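Putative NAD dependent dehydrogenase (Micromonospora echinospora, PDB 6NOR) binds NAD and probably acts as an NAD-dependent oxidoreductase in the biosynthesis of the aminoglycoside antibiotic gentamicin. Local coordinates at residues V152-L157 / G270-D275; V170-R175 / V203-W208; V237-A242 / G247-S252. All coordinates share one frame; numbering follows the deposited sequence.

Contact 1: V152-L157 / G270-D275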
loop_
_atom_site.group_PDB
_atom_site.type_symbol
_atom_site.label_atom_id
_atom_site.label_comp_id
_atom_site.label_asym_id
_atom_site.label_seq_id
_atom_site.Cartn_x
_atom_site.Cartn_y
_atom_site.Cartn_z
ATOM N N VAL A 152 -16.599 -5.703 10.498
ATOM C CA VAL A 152 -17.130 -5.530 11.833
ATOM C C VAL A 152 -16.224 -4.620 12.649
ATOM O O VAL A 152 -16.680 -3.664 13.267
ATOM C CB VAL A 152 -17.294 -6.888 12.544
ATOM C CG1 VAL A 152 -17.587 -6.689 13.997
ATOM C CG2 VAL A 152 -18.406 -7.689 11.885
ATOM N N ARG A 153 -14.930 -4.908 12.618
ATOM C CA ARG A 153 -13.932 -4.016 13.183
ATOM C C ARG A 153 -14.050 -2.592 12.668
ATOM O O ARG A 153 -14.039 -1.656 13.440
ATOM C CB ARG A 153 -12.534 -4.537 12.887
ATOM C CG ARG A 153 -11.450 -3.653 13.441
ATOM C CD ARG A 153 -11.611 -3.472 14.939
ATOM N NE ARG A 153 -10.353 -3.130 15.571
ATOM C CZ ARG A 153 -10.235 -2.337 16.626
ATOM N NH1 ARG A 153 -11.306 -1.787 17.164
ATOM N NH2 ARG A 153 -9.038 -2.093 17.139
ATOM N N ALA A 154 -14.167 -2.425 11.360
ATOM C CA ALA A 154 -14.264 -1.094 10.784
ATOM C C ALA A 154 -15.577 -0.402 11.187
ATOM O O ALA A 154 -15.620 0.816 11.397
ATOM C CB ALA A 154 -14.145 -1.165 9.270
ATOM N N HIS A 155 -16.644 -1.185 11.281
ATOM C CA HIS A 155 -17.925 -0.672 11.735
ATOM C C HIS A 155 -17.830 -0.113 13.156
ATOM O O HIS A 155 -18.391 0.929 13.457
ATOM C CB HIS A 155 -18.984 -1.776 11.655
ATOM C CG HIS A 155 -20.260 -1.443 12.354
ATOM N ND1 HIS A 155 -21.302 -0.782 11.738
ATOM C CD2 HIS A 155 -20.659 -1.673 13.628
ATOM C CE1 HIS A 155 -22.293 -0.627 12.597
ATOM N NE2 HIS A 155 -21.931 -1.159 13.751
ATOM N N GLU A 156 -17.102 -0.811 14.016
ATOM C CA GLU A 156 -16.874 -0.375 15.395
ATOM C C GLU A 156 -16.133 0.969 15.485
ATOM O O GLU A 156 -16.503 1.824 16.286
ATOM C CB GLU A 156 -16.099 -1.454 16.157
ATOM C CG GLU A 156 -15.736 -1.096 17.579
ATOM C CD GLU A 156 -14.729 -2.066 18.187
ATOM O OE1 GLU A 156 -14.342 -1.868 19.359
ATOM O OE2 GLU A 156 -14.323 -3.025 17.491
ATOM N N LEU A 157 -15.104 1.164 14.659
ATOM C CA LEU A 157 -14.394 2.456 14.620
ATOM C C LEU A 157 -15.233 3.535 13.984
ATOM O O LEU A 157 -15.108 4.692 14.331
ATOM C CB LEU A 157 -13.060 2.362 13.852
ATOM C CG LEU A 157 -12.123 1.265 14.356
ATOM C CD1 LEU A 157 -10.879 1.181 13.542
ATOM C CD2 LEU A 157 -11.794 1.490 15.802
ATOM N N GLY A 270 -12.553 12.720 11.389
ATOM C CA GLY A 270 -11.850 11.478 11.115
ATOM C C GLY A 270 -12.441 10.655 9.983
ATOM O O GLY A 270 -13.439 11.043 9.392
ATOM N N LEU A 271 -11.810 9.523 9.678
ATOM C CA LEU A 271 -12.300 8.633 8.638
ATOM C C LEU A 271 -11.914 7.192 8.907
ATOM O O LEU A 271 -10.978 6.922 9.647
ATOM C CB LEU A 271 -11.781 9.069 7.263
ATOM C CG LEU A 271 -10.274 9.020 6.986
ATOM C CD1 LEU A 271 -9.825 7.646 6.512
ATOM C CD2 LEU A 271 -9.880 10.104 5.984
ATOM N N VAL A 272 -12.655 6.263 8.308
ATOM C CA VAL A 272 -12.346 4.851 8.416
ATOM C C VAL A 272 -12.483 4.194 7.045
ATOM O O VAL A 272 -13.438 4.453 6.344
ATOM C CB VAL A 272 -13.264 4.138 9.426
ATOM C CG1 VAL A 272 -12.880 2.674 9.555
ATOM C CG2 VAL A 272 -13.193 4.791 10.774
ATOM N N THR A 273 -11.512 3.371 6.651
ATOM C CA THR A 273 -11.607 2.619 5.404
ATOM C C THR A 273 -11.216 1.189 5.636
ATOM O O THR A 273 -10.502 0.886 6.587
ATOM C CB THR A 273 -10.710 3.175 4.251
ATOM O OG1 THR A 273 -9.331 2.928 4.537
ATOM C CG2 THR A 273 -10.946 4.677 3.999
ATOM N N ALA A 274 -11.689 0.307 4.765
ATOM C CA ALA A 274 -11.378 -1.105 4.870
ATOM C C ALA A 274 -11.450 -1.720 3.490
ATOM O O ALA A 274 -12.292 -1.366 2.683
ATOM C CB ALA A 274 -12.318 -1.809 5.838
ATOM N N ASP A 275 -10.539 -2.639 3.233
ATOM C CA ASP A 275 -10.378 -3.250 1.936
ATOM C C ASP A 275 -10.334 -4.758 2.107
ATOM O O ASP A 275 -9.410 -5.294 2.720
ATOM C CB ASP A 275 -9.094 -2.719 1.287
ATOM C CG ASP A 275 -8.941 -3.123 -0.151
ATOM O OD1 ASP A 275 -9.376 -4.233 -0.524
ATOM O OD2 ASP A 275 -8.349 -2.328 -0.913
#

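Contact 2: V170-R175 / V203-W208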
loop_
_atom_site.group_PDB
_atom_site.type_symbol
_atom_site.label_atom_id
_atom_site.label_comp_id
_atom_site.label_asym_id
_atom_site.label_seq_id
_atom_site.Cartn_x
_atom_site.Cartn_y
_atom_site.Cartn_z
ATOM N N VAL A 170 -20.217 8.198 2.951
ATOM C CA VAL A 170 -19.884 6.802 3.000
ATOM C C VAL A 170 -19.826 6.325 1.559
ATOM O O VAL A 170 -20.571 6.808 0.711
ATOM C CB VAL A 170 -20.876 5.992 3.835
ATOM C CG1 VAL A 170 -22.288 6.074 3.257
ATOM C CG2 VAL A 170 -20.423 4.544 3.925
ATOM N N ARG A 171 -18.897 5.424 1.277
ATOM C CA ARG A 171 -18.731 4.919 -0.059
ATOM C C ARG A 171 -18.411 3.430 -0.030
ATOM O O ARG A 171 -17.549 3.002 0.696
ATOM C CB ARG A 171 -17.630 5.677 -0.789
ATOM C CG ARG A 171 -17.205 5.019 -2.081
ATOM C CD ARG A 171 -16.664 6.013 -3.108
ATOM N NE ARG A 171 -16.650 5.426 -4.452
ATOM C CZ ARG A 171 -15.661 4.673 -4.911
ATOM N NH1 ARG A 171 -14.604 4.416 -4.140
ATOM N NH2 ARG A 171 -15.722 4.183 -6.132
ATOM N N VAL A 172 -19.134 2.661 -0.825
ATOM C CA VAL A 172 -18.843 1.261 -1.012
ATOM C C VAL A 172 -18.652 0.971 -2.484
ATOM O O VAL A 172 -19.515 1.259 -3.287
ATOM C CB VAL A 172 -19.953 0.350 -0.490
ATOM C CG1 VAL A 172 -19.528 -1.077 -0.655
ATOM C CG2 VAL A 172 -20.257 0.649 0.963
ATOM N N ALA A 173 -17.502 0.409 -2.824
ATOM C CA ALA A 173 -17.210 0.024 -4.184
ATOM C C ALA A 173 -17.124 -1.479 -4.287
ATOM O O ALA A 173 -16.463 -2.126 -3.483
ATOM C CB ALA A 173 -15.907 0.680 -4.657
ATOM N N PHE A 174 -17.811 -2.051 -5.258
ATOM C CA PHE A 174 -17.805 -3.504 -5.360
ATOM C C PHE A 174 -17.711 -3.908 -6.830
ATOM O O PHE A 174 -18.601 -3.652 -7.627
ATOM C CB PHE A 174 -19.028 -4.092 -4.627
ATOM C CG PHE A 174 -18.974 -5.595 -4.412
ATOM C CD1 PHE A 174 -17.923 -6.352 -4.876
ATOM C CD2 PHE A 174 -19.881 -6.205 -3.585
ATOM C CE1 PHE A 174 -17.857 -7.698 -4.650
ATOM C CE2 PHE A 174 -19.814 -7.567 -3.330
ATOM C CZ PHE A 174 -18.797 -8.316 -3.871
ATOM N N ARG A 175 -16.583 -4.513 -7.176
ATOM C CA ARG A 175 -16.258 -4.787 -8.564
ATOM C C ARG A 175 -15.764 -6.192 -8.810
ATOM O O ARG A 175 -14.936 -6.714 -8.076
ATOM C CB ARG A 175 -15.219 -3.803 -9.062
ATOM C CG ARG A 175 -15.765 -2.395 -9.158
ATOM C CD ARG A 175 -14.648 -1.416 -9.189
ATOM N NE ARG A 175 -15.122 -0.044 -9.207
ATOM C CZ ARG A 175 -14.391 0.969 -8.776
ATOM N NH1 ARG A 175 -13.184 0.732 -8.292
ATOM N NH2 ARG A 175 -14.862 2.201 -8.826
ATOM N N VAL A 203 -25.374 -1.566 -0.794
ATOM C CA VAL A 203 -26.391 -0.788 -0.090
ATOM C C VAL A 203 -26.504 -1.234 1.365
ATOM O O VAL A 203 -26.605 -0.410 2.250
ATOM C CB VAL A 203 -27.751 -0.879 -0.779
ATOM C CG1 VAL A 203 -28.808 -0.248 0.087
ATOM C CG2 VAL A 203 -27.695 -0.164 -2.128
ATOM N N GLU A 204 -26.437 -2.530 1.623
ATOM C CA GLU A 204 -26.504 -2.995 2.998
ATOM C C GLU A 204 -25.299 -2.469 3.806
ATOM O O GLU A 204 -25.468 -1.977 4.925
ATOM C CB GLU A 204 -26.577 -4.531 3.054
ATOM C CG GLU A 204 -26.920 -5.093 4.436
ATOM C CD GLU A 204 -27.288 -6.592 4.433
ATOM O OE1 GLU A 204 -27.021 -7.282 3.428
ATOM O OE2 GLU A 204 -27.842 -7.079 5.449
ATOM N N LEU A 205 -24.100 -2.549 3.227
ATOM C CA LEU A 205 -22.883 -2.055 3.878
ATOM C C LEU A 205 -22.945 -0.567 4.159
ATOM O O LEU A 205 -22.607 -0.152 5.251
ATOM C CB LEU A 205 -21.655 -2.353 3.035
ATOM C CG LEU A 205 -21.278 -3.829 3.057
ATOM C CD1 LEU A 205 -20.305 -4.179 1.927
ATOM C CD2 LEU A 205 -20.707 -4.196 4.429
ATOM N N CYS A 206 -23.390 0.227 3.183
ATOM C CA CYS A 206 -23.557 1.672 3.383
ATOM C C CYS A 206 -24.442 2.020 4.577
ATOM O O CYS A 206 -24.026 2.772 5.453
ATOM C CB CYS A 206 -24.162 2.343 2.151
ATOM S SG CYS A 206 -23.032 2.876 0.891
ATOM N N ARG A 207 -25.675 1.513 4.578
ATOM C CA ARG A 207 -26.622 1.703 5.689
ATOM C C ARG A 207 -25.986 1.407 7.015
ATOM O O ARG A 207 -26.028 2.193 7.941
ATOM C CB ARG A 207 -27.817 0.766 5.574
ATOM C CG ARG A 207 -28.852 1.112 4.605
ATOM C CD ARG A 207 -30.004 0.109 4.740
ATOM N NE ARG A 207 -30.956 0.451 5.798
ATOM C CZ ARG A 207 -31.290 -0.369 6.786
ATOM N NH1 ARG A 207 -30.728 -1.565 6.879
ATOM N NH2 ARG A 207 -32.173 0.008 7.690
ATOM N N TRP A 208 -25.427 0.214 7.078
ATOM C CA TRP A 208 -24.894 -0.362 8.292
ATOM C C TRP A 208 -23.742 0.444 8.830
ATOM O O TRP A 208 -23.698 0.743 10.015
ATOM C CB TRP A 208 -24.463 -1.789 8.013
ATOM C CG TRP A 208 -23.758 -2.490 9.119
ATOM C CD1 TRP A 208 -24.234 -2.738 10.385
ATOM C CD2 TRP A 208 -22.471 -3.107 9.045
ATOM N NE1 TRP A 208 -23.306 -3.455 11.096
ATOM C CE2 TRP A 208 -22.219 -3.699 10.295
ATOM C CE3 TRP A 208 -21.503 -3.210 8.040
ATOM C CZ2 TRP A 208 -21.039 -4.381 10.568
ATOM C CZ3 TRP A 208 -20.327 -3.892 8.315
ATOM C CH2 TRP A 208 -20.105 -4.462 9.567
#

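Contact 3: V237-A242 / G247-S252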
loop_
_atom_site.group_PDB
_atom_site.type_symbol
_atom_site.label_atom_id
_atom_site.label_comp_id
_atom_site.label_asym_id
_atom_site.label_seq_id
_atom_site.Cartn_x
_atom_site.Cartn_y
_atom_site.Cartn_z
ATOM N N VAL A 237 -25.077 4.446 -7.505
ATOM C CA VAL A 237 -26.188 4.974 -6.754
ATOM C C VAL A 237 -25.715 6.084 -5.827
ATOM O O VAL A 237 -24.800 5.892 -5.046
ATOM C CB VAL A 237 -26.859 3.883 -5.908
ATOM C CG1 VAL A 237 -28.114 4.423 -5.210
ATOM C CG2 VAL A 237 -27.184 2.667 -6.765
ATOM N N LEU A 238 -26.352 7.242 -5.911
ATOM C CA LEU A 238 -26.164 8.272 -4.908
ATOM C C LEU A 238 -27.321 8.206 -3.924
ATOM O O LEU A 238 -28.469 8.431 -4.292
ATOM C CB LEU A 238 -26.066 9.660 -5.551
ATOM C CG LEU A 238 -24.987 9.765 -6.641
ATOM C CD1 LEU A 238 -24.888 11.177 -7.182
ATOM C CD2 LEU A 238 -23.640 9.272 -6.120
ATOM N N ILE A 239 -27.009 7.875 -2.675
ATOM C CA ILE A 239 -28.006 7.796 -1.623
ATOM C C ILE A 239 -27.970 9.014 -0.712
ATOM O O ILE A 239 -26.920 9.381 -0.198
ATOM C CB ILE A 239 -27.795 6.557 -0.751
ATOM C CG1 ILE A 239 -27.756 5.299 -1.602
ATOM C CG2 ILE A 239 -28.892 6.419 0.289
ATOM C CD1 ILE A 239 -27.395 4.081 -0.778
ATOM N N GLU A 240 -29.124 9.629 -0.495
ATOM C CA GLU A 240 -29.210 10.704 0.477
ATOM C C GLU A 240 -29.845 10.173 1.757
ATOM O O GLU A 240 -31.027 9.876 1.789
ATOM C CB GLU A 240 -30.005 11.874 -0.091
ATOM C CG GLU A 240 -30.318 12.984 0.891
ATOM C CD GLU A 240 -31.114 14.117 0.246
ATOM O OE1 GLU A 240 -32.021 14.667 0.909
ATOM O OE2 GLU A 240 -30.832 14.451 -0.929
ATOM N N PHE A 241 -29.057 10.053 2.814
ATOM C CA PHE A 241 -29.602 9.669 4.103
ATOM C C PHE A 241 -30.295 10.824 4.824
ATOM O O PHE A 241 -30.085 11.983 4.508
ATOM C CB PHE A 241 -28.502 9.073 4.976
ATOM C CG PHE A 241 -27.972 7.780 4.447
ATOM C CD1 PHE A 241 -28.658 6.601 4.672
ATOM C CD2 PHE A 241 -26.806 7.743 3.687
ATOM C CE1 PHE A 241 -28.188 5.391 4.165
ATOM C CE2 PHE A 241 -26.334 6.545 3.183
ATOM C CZ PHE A 241 -27.028 5.361 3.425
ATOM N N ALA A 242 -31.119 10.479 5.804
ATOM C CA ALA A 242 -31.969 11.431 6.509
ATOM C C ALA A 242 -31.198 12.511 7.273
ATOM O O ALA A 242 -31.618 13.651 7.322
ATOM C CB ALA A 242 -32.886 10.679 7.463
ATOM N N GLY A 247 -24.297 8.804 0.567
ATOM C CA GLY A 247 -23.748 7.502 0.294
ATOM C C GLY A 247 -23.523 7.315 -1.189
ATOM O O GLY A 247 -24.248 7.854 -2.020
ATOM N N GLN A 248 -22.482 6.565 -1.519
ATOM C CA GLN A 248 -22.243 6.157 -2.890
ATOM C C GLN A 248 -22.080 4.638 -2.953
ATOM O O GLN A 248 -21.374 4.051 -2.144
ATOM C CB GLN A 248 -20.994 6.817 -3.458
ATOM C CG GLN A 248 -20.884 8.293 -3.252
ATOM C CD GLN A 248 -19.488 8.805 -3.565
ATOM O OE1 GLN A 248 -18.851 8.359 -4.515
ATOM N NE2 GLN A 248 -19.003 9.729 -2.752
ATOM N N CYS A 249 -22.732 4.013 -3.919
ATOM C CA CYS A 249 -22.481 2.610 -4.215
ATOM C C CYS A 249 -22.042 2.505 -5.656
ATOM O O CYS A 249 -22.777 2.865 -6.567
ATOM C CB CYS A 249 -23.722 1.769 -3.965
ATOM S SG CYS A 249 -24.295 1.956 -2.284
ATOM N N ASP A 250 -20.814 2.049 -5.842
ATOM C CA ASP A 250 -20.208 1.900 -7.154
ATOM C C ASP A 250 -20.074 0.400 -7.402
ATOM O O ASP A 250 -19.329 -0.265 -6.709
ATOM C CB ASP A 250 -18.852 2.619 -7.171
ATOM C CG ASP A 250 -18.153 2.591 -8.524
ATOM O OD1 ASP A 250 -18.386 1.671 -9.338
ATOM O OD2 ASP A 250 -17.313 3.491 -8.751
ATOM N N VAL A 251 -20.824 -0.144 -8.352
ATOM C CA VAL A 251 -20.730 -1.573 -8.630
ATOM C C VAL A 251 -20.516 -1.846 -10.108
ATOM O O VAL A 251 -20.940 -1.091 -10.955
ATOM C CB VAL A 251 -21.982 -2.332 -8.153
ATOM C CG1 VAL A 251 -22.200 -2.127 -6.638
ATOM C CG2 VAL A 251 -23.215 -1.940 -8.973
ATOM N N SER A 252 -19.840 -2.938 -10.416
ATOM C CA SER A 252 -19.505 -3.240 -11.789
ATOM C C SER A 252 -19.235 -4.711 -11.980
ATOM O O SER A 252 -18.626 -5.343 -11.128
ATOM C CB SER A 252 -18.279 -2.440 -12.232
ATOM O OG SER A 252 -17.910 -2.789 -13.547
#

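Contact 1: V152-L157 / G270-D275
Val272 reaches across to two places on the helix one turn apart. Its CG1 lies 3.8 Å from Ala154 O and 4.1 Å from Ala154 CB, while CG2 meets Leu157 CB at 3.9 Å. The first torsion explains this: CG1 is anti to the backbone N (chi1 -178°), which leaves CG2 beside that nitrogen and splits the two methyls between Ala154 and Leu157. Two residues along the strand, Ala274 CB comes methyl to methyl against Ala154 CB at 3.9 Å. Helix and strand run almost antiparallel, at 175°, and the short side chains let their axes come within 8.4 Å. Away from this buried strip Val152 and Glu156 are exposed, and a salt bridge at 3.3 Å joins Arg153 NH1 to Glu156 OE2, its hydrogen bond weak and bent. Arg153 stands at the subunit boundary, using NE and NH2 on backbone carbonyls of Glu304 and Ala292 of the second subunit. The strand's edge pairs with a strand of that same subunit, carrying the sheet over the interface. Between helix 149-157 and strand 270-275 the side chains meet through apolar groups alone, so cohesion here rests on van der Waals packing.

Contact 2: V170-R175 / V203-W208
Val170 opens the contact by setting CG1 4.0 Å from Cys206 SG. That methyl sits between the backbone N and the carbonyl carbon (chi1 61°), the rotation that brings it under the helix near the sulfur. Arg171 turns to the other face of the sheet, where it and Arg175 both form salt bridges with Asp250 OD2.

Val172 carries the centre of the contact and uses both methyls. CG2 presses on Cys206 SG at 3.6 Å and also touches Leu205 CB at 3.9 Å, while CG1, anti to the backbone N (chi1 -177°), reaches Leu205 CD1 at 4.1 Å. Leu205 thus meets one valine methyl with CB and the other with CD1, the two side chains crossing at about a right angle. Leu205 points toward the strand, whereas Cys206 brings only its sulfur there, against both valines. Further along, Phe174 goes on to pack on Leu261 of the adjoining strand, and Arg175 adds a salt bridge to Glu264 of the third subunit.

Strand and helix segments run at 158° with axes 8.1 Å apart. On the helix, Glu204 OE2 hydrogen-bonds His141 NE2, and Leu205 also packs on Val146; its side chain is about 10 Å from the bound NAD, too far to touch it. A helix laid along one face of an open mixed sheet, roughly antiparallel to the strand, with the other face turned to another subunit, is the alpha/beta layering of the C-terminal domain in the GFO/IDH/MocA family.

Contact 3: V237-A242 / G247-S252
Val237 and Cys249 face each other as a hydrogen-bonded antiparallel pair: Val237 N gives to Cys249 O at 2.9 Å, and Cys249 N returns the bond to Val237 O at 3.0 Å. Ile239 and Gly247 make the second such pair, with Gly247 N to Ile239 O nearly straight at 173°. The return bond, from Ile239 N to Gly247 O, enters 35° out of the carbonyl plane. Between them Leu238 and Gln248 form the non-hydrogen-bonded pair, their side chains side by side, with Leu238 CD2 4.1 Å from Gln248 CG.

On the face of Val237 and Ile239, Ile239 CD1 touches Cys249 SG at 4.0 Å. With CG anti to its own carbonyl carbon (chi1 -66°), the Phe241 ring swings toward the neighbouring strand and sets its edge against Gly247, CE2 lying 4.0 Å from the glycine CA near the ring plane. Ile239 CG2 sits over one ring face, toward the rim.

Farther out, helix 199-209 covers Cys249 through Ala202, Val203 and Cys206, and Ile215 packs on Ile239 and Phe241. On the opposite face, Gln248 NE2 bonds Asp250 OD2 of the third subunit. Strands 234-241 and 246-252, joined by a short connection, form an antiparallel beta hairpin.

How the contacts relate
From the N terminus, helix 149-157 comes first, and contact 1 joins it to strand 270-275, closing a loop of 112 residues. Contacts 2 and 3 both nest inside it, one after the other. Contact 2 closes first, bringing helix 199-209 back to strand 167-175; the hairpin of contact 3 opens later in the chain. The two meet where strands 167-175 and 246-252 are neighbours: Phe174 N lies 2.8 Å from Asp250 O, probably hydrogen-bonded, and Cys206 SG is 3.5 Å from Cys249 SG. Contacts 1 and 2 touch through His155 and Trp208, whose rings stack. Contacts 1 and 3 do not touch, yet share the sheet.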